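PDB 3B77: uncharacterized protein from Exiguobacterium sibiricum, which is of unknown function but carries a bacterial pleckstrin-homology domain joined to a helical region probably used for oligomerisation. Local coordinates for residues A[66-70]-A[71-75]; A[137-140]-A[141-145]. All coordinates share one frame; numbering follows the deposited sequence.

Interaction 1 is the link of residues 66-75, strand ends included, that carries the chain from strand 62-67 of the first sheet to strand 73-79 of the second, within the bacterial pleckstrin-homology domain. Interaction 2, residues 137-145, is the last part of the long helix 108-146, in the region probably used for oligomerisation. That helix joins them: its Leu-118 and Ile-121 pack on Ile-73, its Gln-125 bonds to Ile-73 N, and its far end forms interaction 2. The two centres are 30 Å apart and the nearest atoms about 18 Å, so they do not touch. Both meet the second subunit, interaction 1 through Pro-67 and His-70, interaction 2 through Leu-139, Asn-140 and Val-143.

Interaction 1: residues A[66-70]-A[71-75]; sequences YPYAH and YPIRH
The Tyr-71 ring lies across the CD1 edge of Tyr-66 in an edge-to-face pair, with centroids 5.0 Å apart and planes at 76°. Tyr-66 CD1 sits over the centre of the Tyr-71 face, 3.7 Å above its plane, while the carbonyl oxygen of His-70 lies over the opposite face. Beside this pair, Pro-67 CD packs against Tyr-71 CD2 at 3.6 Å, the proline and the tyrosine running side by side in the same direction. With CG beside its own backbone N (chi1 -60°), Tyr-71 lays its ring over Tyr-66, with Pro-67 at its CD2-CE2 edge.

Tyr-68 and Ala-69, both near-helical in backbone angles, make one helical-type turn. Two amides grip Pro-67 O: His-70 N at 3.1 Å and Tyr-71 N at 2.9 Å. Tyr-71 N also gives a weak bond to Tyr-68 O. Further on, Ile-73 CD1 lies 3.9 Å from Tyr-68 CD1. Ile-73 also packs on Leu-118 and Ile-121 of helix 108-146, whose Gln-125 takes a hydrogen bond from Ile-73 N through OE1. The polar ends reach elsewhere: Tyr-66 OH bonds to Lys-97 NZ, and Tyr-68 OH to Thr-44 O and Tyr-187 OH.

This is the link between the two antiparallel sheets of the pleckstrin-homology fold. The hydroxyls of Tyr-66 and Tyr-68 tie it to neighbouring elements, while the doubly bonded Pro-67 O and the Tyr-66/Tyr-71 ring pair together fix Tyr-71, one by its amide and the other by its ring, where the chain passes between the sheets.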
ATOM      1  N   TYR A  66     -36.553  25.204  27.766  1.00 58.39           N
ATOM      2  CA  TYR A  66     -35.272  24.543  27.625  1.00 57.61           C
ATOM      3  C   TYR A  66     -35.350  23.221  28.356  1.00 57.39           C
ATOM      4  O   TYR A  66     -35.083  23.164  29.545  1.00 57.38           O
ATOM      5  CB  TYR A  66     -34.142  25.408  28.189  1.00 59.53           C
ATOM      6  CG  TYR A  66     -34.017  26.778  27.547  1.00 60.65           C
ATOM      7  CD1 TYR A  66     -33.620  26.910  26.224  1.00 62.50           C
ATOM      8  CD2 TYR A  66     -34.284  27.931  28.268  1.00 60.88           C
ATOM      9  CE1 TYR A  66     -33.504  28.169  25.612  1.00 63.81           C
ATOM     10  CE2 TYR A  66     -34.167  29.191  27.680  1.00 63.52           C
ATOM     11  CZ  TYR A  66     -33.777  29.312  26.342  1.00 64.07           C
ATOM     12  OH  TYR A  66     -33.657  30.565  25.739  1.00 63.79           O
ATOM     13  N   PRO A  67     -35.751  22.155  27.650  1.00 57.23           N
ATOM     14  CA  PRO A  67     -35.731  20.826  28.259  1.00 57.65           C
ATOM     15  C   PRO A  67     -34.305  20.446  28.601  1.00 57.30           C
ATOM     16  O   PRO A  67     -33.410  20.641  27.781  1.00 57.42           O
ATOM     17  CB  PRO A  67     -36.284  19.918  27.146  1.00 57.26           C
ATOM     18  CG  PRO A  67     -37.057  20.839  26.255  1.00 56.92           C
ATOM     19  CD  PRO A  67     -36.248  22.101  26.260  1.00 57.17           C
ATOM     20  N   TYR A  68     -34.094  19.941  29.806  1.00 57.88           N
ATOM     21  CA  TYR A  68     -32.734  19.644  30.279  1.00 58.51           C
ATOM     22  C   TYR A  68     -32.008  18.713  29.316  1.00 59.84           C
ATOM     23  O   TYR A  68     -30.800  18.907  29.044  1.00 60.31           O
ATOM     24  CB  TYR A  68     -32.760  19.013  31.685  1.00 57.94           C
ATOM     25  CG  TYR A  68     -33.535  19.829  32.699  1.00 56.88           C
ATOM     26  CD1 TYR A  68     -33.297  21.194  32.852  1.00 56.86           C
ATOM     27  CD2 TYR A  68     -34.488  19.238  33.501  1.00 55.29           C
ATOM     28  CE1 TYR A  68     -34.012  21.949  33.783  1.00 56.81           C
ATOM     29  CE2 TYR A  68     -35.188  19.963  34.429  1.00 55.85           C
ATOM     30  CZ  TYR A  68     -34.962  21.321  34.574  1.00 56.89           C
ATOM     31  OH  TYR A  68     -35.693  22.039  35.496  1.00 56.50           O
ATOM     32  N   ALA A  69     -32.770  17.727  28.808  1.00 59.93           N
ATOM     33  CA  ALA A  69     -32.272  16.713  27.855  1.00 60.19           C
ATOM     34  C   ALA A  69     -31.605  17.292  26.622  1.00 59.24           C
ATOM     35  O   ALA A  69     -30.721  16.671  26.096  1.00 62.43           O
ATOM     36  CB  ALA A  69     -33.385  15.765  27.442  1.00 57.53           C
ATOM     37  N   HIS A  70     -32.033  18.453  26.155  1.00 60.54           N
ATOM     38  CA  HIS A  70     -31.446  19.083  24.971  1.00 61.49           C
ATOM     39  C   HIS A  70     -30.642  20.318  25.314  1.00 62.00           C
ATOM     40  O   HIS A  70     -29.901  20.824  24.471  1.00 62.63           O
ATOM     41  CB  HIS A  70     -32.542  19.467  23.971  1.00 62.81           C
ATOM     42  CG  HIS A  70     -33.408  18.317  23.577  1.00 65.51           C
ATOM     43  ND1 HIS A  70     -32.902  17.183  22.971  1.00 68.25           N
ATOM     44  CD2 HIS A  70     -34.738  18.105  23.728  1.00 67.98           C
ATOM     45  CE1 HIS A  70     -33.883  16.317  22.773  1.00 69.02           C
ATOM     46  NE2 HIS A  70     -35.007  16.849  23.222  1.00 70.32           N
ATOM     47  N   TYR A  71     -30.818  20.843  26.529  1.00 62.79           N
ATOM     48  CA  TYR A  71     -30.078  22.024  26.980  1.00 61.62           C
ATOM     49  C   TYR A  71     -29.460  21.720  28.331  1.00 61.56           C
ATOM     50  O   TYR A  71     -30.099  21.877  29.355  1.00 62.43           O
ATOM     51  CB  TYR A  71     -31.003  23.230  27.084  1.00 61.58           C
ATOM     52  CG  TYR A  71     -31.649  23.603  25.793  1.00 60.67           C
ATOM     53  CD1 TYR A  71     -31.005  24.417  24.900  1.00 61.89           C
ATOM     54  CD2 TYR A  71     -32.891  23.135  25.464  1.00 61.06           C
ATOM     55  CE1 TYR A  71     -31.573  24.758  23.711  1.00 61.64           C
ATOM     56  CE2 TYR A  71     -33.475  23.467  24.281  1.00 60.81           C
ATOM     57  CZ  TYR A  71     -32.809  24.270  23.397  1.00 61.48           C
ATOM     58  OH  TYR A  71     -33.384  24.619  22.178  1.00 62.96           O
ATOM     59  N   PRO A  72     -28.219  21.252  28.337  1.00 61.73           N
ATOM     60  CA  PRO A  72     -27.519  20.984  29.598  1.00 61.50           C
ATOM     61  C   PRO A  72     -27.197  22.191  30.497  1.00 60.15           C
ATOM     62  O   PRO A  72     -26.877  23.294  30.010  1.00 59.53           O
ATOM     63  CB  PRO A  72     -26.210  20.342  29.134  1.00 61.72           C
ATOM     64  CG  PRO A  72     -26.477  19.891  27.727  1.00 61.95           C
ATOM     65  CD  PRO A  72     -27.395  20.894  27.175  1.00 61.94           C
ATOM     66  N   ILE A  73     -27.253  21.927  31.803  1.00 59.19           N
ATOM     67  CA  ILE A  73     -26.952  22.907  32.845  1.00 58.56           C
ATOM     68  C   ILE A  73     -25.497  22.810  33.194  1.00 59.24           C
ATOM     69  O   ILE A  73     -24.975  21.714  33.342  1.00 59.63           O
ATOM     70  CB  ILE A  73     -27.831  22.691  34.105  1.00 58.55           C
ATOM     71  CG1 ILE A  73     -29.307  22.908  33.731  1.00 58.11           C
ATOM     72  CG2 ILE A  73     -27.437  23.625  35.210  1.00 56.38           C
ATOM     73  CD1 ILE A  73     -30.254  22.613  34.811  1.00 60.65           C
ATOM     74  N   ARG A  74     -24.839  23.964  33.249  1.00 61.11           N
ATOM     75  CA  ARG A  74     -23.414  24.042  33.489  1.00 62.11           C
ATOM     76  C   ARG A  74     -23.098  25.340  34.216  1.00 62.70           C
ATOM     77  O   ARG A  74     -23.864  26.300  34.159  1.00 61.83           O
ATOM     78  CB  ARG A  74     -22.652  24.061  32.170  1.00 63.66           C
ATOM     79  CG  ARG A  74     -22.802  22.854  31.311  1.00 67.10           C
ATOM     80  CD  ARG A  74     -22.004  23.033  30.013  1.00 73.24           C
ATOM     81  NE  ARG A  74     -22.162  21.880  29.109  1.00 77.04           N
ATOM     82  CZ  ARG A  74     -23.025  21.780  28.086  1.00 78.59           C
ATOM     83  NH1 ARG A  74     -23.864  22.776  27.757  1.00 81.27           N
ATOM     84  NH2 ARG A  74     -23.059  20.647  27.384  1.00 78.67           N
ATOM     85  N   HIS A  75     -21.948  25.350  34.882  1.00 63.34           N
ATOM     86  CA  HIS A  75     -21.430  26.523  35.551  1.00 63.64           C
ATOM     87  C   HIS A  75     -22.396  27.133  36.537  1.00 62.64           C
ATOM     88  O   HIS A  75     -22.623  28.346  36.524  1.00 60.65           O
ATOM     89  CB  HIS A  75     -20.973  27.548  34.516  1.00 65.80           C
ATOM     90  CG  HIS A  75     -20.030  26.982  33.512  1.00 67.51           C
ATOM     91  ND1 HIS A  75     -18.754  26.587  33.843  1.00 70.63           N
ATOM     92  CD2 HIS A  75     -20.174  26.724  32.192  1.00 70.36           C
ATOM     93  CE1 HIS A  75     -18.148  26.113  32.769  1.00 71.67           C
ATOM     94  NE2 HIS A  75     -18.990  26.181  31.752  1.00 71.38           N
TER

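Interaction 2: residues A[137-140]-A[141-145]; sequences SSLN and HSVTI
The imidazole of His-141 has the carbonyl oxygen of Ser-137 over one face, with His-141 CG 3.3 Å from Ser-137 O; Asn-140 C and Ser-138 CA approach the ring obliquely. CG stands beside the backbone N of His-141 (chi1 -60°), which brings the ring back along the preceding turn of the helix. Ser-137 O is engaged by His-141 N in a hydrogen bond of 3.0 Å.

The next residues repeat this i to i+4 pattern: Ser-142 N bonds to Ser-138 O, Val-143 N to Leu-139 O, and Thr-144 N to Asn-140 O at 2.9 Å. Thr-144 OG1 also lies 3.1 Å from Asn-140 O. On another side of the helix, the side chains of Leu-139 and Val-143 cross, with CD2 of the first 3.6 Å from CG2 of the second, and Leu-139 packs on Trp-170 and Leu-171 of helix 156-178.

An alanine here in place of His-141 would probably uncover one side of the Ser-137 carbonyl and leave Leu-139 of the third subunit without its packing partner. Ser-138 OG and Ser-142 OG bond to Ser-167 OG and Ser-164 OG of the same third subunit, and Ser-138 OG also bonds to Phe-134 O, one turn earlier. With regular backbone bonds inside and small hydroxyls, a ring and aliphatic groups outside, this helix end presents a mixed polar and apolar surface to its neighbours, consistent with a role in oligomerisation.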
ATOM      1  N   SER A 137     -17.340   4.199  22.007  1.00 48.52           N
ATOM      2  CA  SER A 137     -16.039   3.571  21.861  1.00 47.04           C
ATOM      3  C   SER A 137     -16.119   2.080  21.998  1.00 44.37           C
ATOM      4  O   SER A 137     -15.387   1.373  21.305  1.00 45.93           O
ATOM      5  CB  SER A 137     -15.045   4.121  22.895  1.00 47.53           C
ATOM      6  OG  SER A 137     -14.812   5.503  22.679  1.00 53.38           O
ATOM      7  N   SER A 138     -16.961   1.593  22.916  1.00 42.56           N
ATOM      8  CA  SER A 138     -17.117   0.144  23.077  1.00 44.20           C
ATOM      9  C   SER A 138     -17.724  -0.449  21.816  1.00 44.67           C
ATOM     10  O   SER A 138     -17.424  -1.611  21.464  1.00 46.25           O
ATOM     11  CB  SER A 138     -17.975  -0.240  24.318  1.00 42.85           C
ATOM     12  OG  SER A 138     -17.436   0.321  25.518  1.00 44.18           O
ATOM     13  N   LEU A 139     -18.583   0.329  21.148  1.00 46.66           N
ATOM     14  CA  LEU A 139     -19.269  -0.174  19.953  1.00 48.58           C
ATOM     15  C   LEU A 139     -18.263  -0.403  18.833  1.00 47.93           C
ATOM     16  O   LEU A 139     -18.225  -1.464  18.183  1.00 50.92           O
ATOM     17  CB  LEU A 139     -20.466   0.700  19.548  1.00 49.21           C
ATOM     18  CG  LEU A 139     -21.294   0.067  18.413  1.00 50.91           C
ATOM     19  CD1 LEU A 139     -22.721   0.537  18.372  1.00 49.95           C
ATOM     20  CD2 LEU A 139     -20.607   0.291  17.055  1.00 52.19           C
ATOM     21  N   ASN A 140     -17.384   0.558  18.674  1.00 47.48           N
ATOM     22  CA  ASN A 140     -16.269   0.406  17.753  1.00 47.63           C
ATOM     23  C   ASN A 140     -15.363  -0.764  18.130  1.00 45.98           C
ATOM     24  O   ASN A 140     -14.980  -1.558  17.274  1.00 47.27           O
ATOM     25  CB  ASN A 140     -15.485   1.698  17.691  1.00 47.99           C
ATOM     26  CG  ASN A 140     -16.335   2.885  17.143  1.00 52.38           C
ATOM     27  OD1 ASN A 140     -17.284   2.686  16.366  1.00 56.28           O
ATOM     28  ND2 ASN A 140     -16.010   4.102  17.572  1.00 54.99           N
ATOM     29  N   HIS A 141     -14.989  -0.903  19.391  1.00 44.36           N
ATOM     30  CA  HIS A 141     -14.065  -2.009  19.684  1.00 45.22           C
ATOM     31  C   HIS A 141     -14.675  -3.350  19.230  1.00 43.02           C
ATOM     32  O   HIS A 141     -13.963  -4.193  18.681  1.00 43.25           O
ATOM     33  CB  HIS A 141     -13.618  -2.022  21.162  1.00 47.00           C
ATOM     34  CG  HIS A 141     -12.907  -0.772  21.572  1.00 50.53           C
ATOM     35  ND1 HIS A 141     -11.864  -0.244  20.845  1.00 52.86           N
ATOM     36  CD2 HIS A 141     -13.109   0.077  22.609  1.00 52.50           C
ATOM     37  CE1 HIS A 141     -11.460   0.881  21.410  1.00 54.07           C
ATOM     38  NE2 HIS A 141     -12.197   1.094  22.484  1.00 54.11           N
ATOM     39  N   SER A 142     -15.981  -3.548  19.419  1.00 42.22           N
ATOM     40  CA  SER A 142     -16.624  -4.773  18.924  1.00 43.44           C
ATOM     41  C   SER A 142     -16.565  -4.913  17.383  1.00 43.00           C
ATOM     42  O   SER A 142     -16.339  -5.988  16.837  1.00 41.29           O
ATOM     43  CB  SER A 142     -18.107  -4.873  19.384  1.00 43.09           C
ATOM     44  OG  SER A 142     -18.265  -5.013  20.772  1.00 41.25           O
ATOM     45  N   VAL A 143     -16.838  -3.825  16.696  1.00 44.38           N
ATOM     46  CA  VAL A 143     -16.831  -3.821  15.236  1.00 46.35           C
ATOM     47  C   VAL A 143     -15.440  -4.266  14.779  1.00 46.95           C
ATOM     48  O   VAL A 143     -15.286  -5.271  14.019  1.00 50.19           O
ATOM     49  CB  VAL A 143     -17.182  -2.416  14.632  1.00 46.88           C
ATOM     50  CG1 VAL A 143     -17.279  -2.526  13.162  1.00 47.16           C
ATOM     51  CG2 VAL A 143     -18.483  -1.864  15.154  1.00 44.79           C
ATOM     52  N   THR A 144     -14.416  -3.607  15.318  1.00 46.18           N
ATOM     53  CA  THR A 144     -13.027  -4.017  15.056  1.00 45.26           C
ATOM     54  C   THR A 144     -12.736  -5.468  15.436  1.00 44.94           C
ATOM     55  O   THR A 144     -12.098  -6.197  14.681  1.00 47.62           O
ATOM     56  CB  THR A 144     -12.065  -3.194  15.861  1.00 44.68           C
ATOM     57  OG1 THR A 144     -12.313  -1.810  15.655  1.00 46.32           O
ATOM     58  CG2 THR A 144     -10.662  -3.544  15.521  1.00 43.82           C
ATOM     59  N   ILE A 145     -13.128  -5.896  16.624  1.00 45.12           N
ATOM     60  CA  ILE A 145     -12.783  -7.285  17.033  1.00 45.09           C
ATOM     61  C   ILE A 145     -13.486  -8.279  16.129  1.00 45.67           C
ATOM     62  O   ILE A 145     -12.866  -9.168  15.609  1.00 47.97           O
ATOM     63  CB  ILE A 145     -13.083  -7.554  18.506  1.00 45.05           C
ATOM     64  CG1 ILE A 145     -12.190  -6.655  19.387  1.00 45.06           C
ATOM     65  CG2 ILE A 145     -12.895  -9.047  18.856  1.00 40.12           C
ATOM     66  CD1 ILE A 145     -12.405  -6.824  20.891  1.00 46.65           C
TER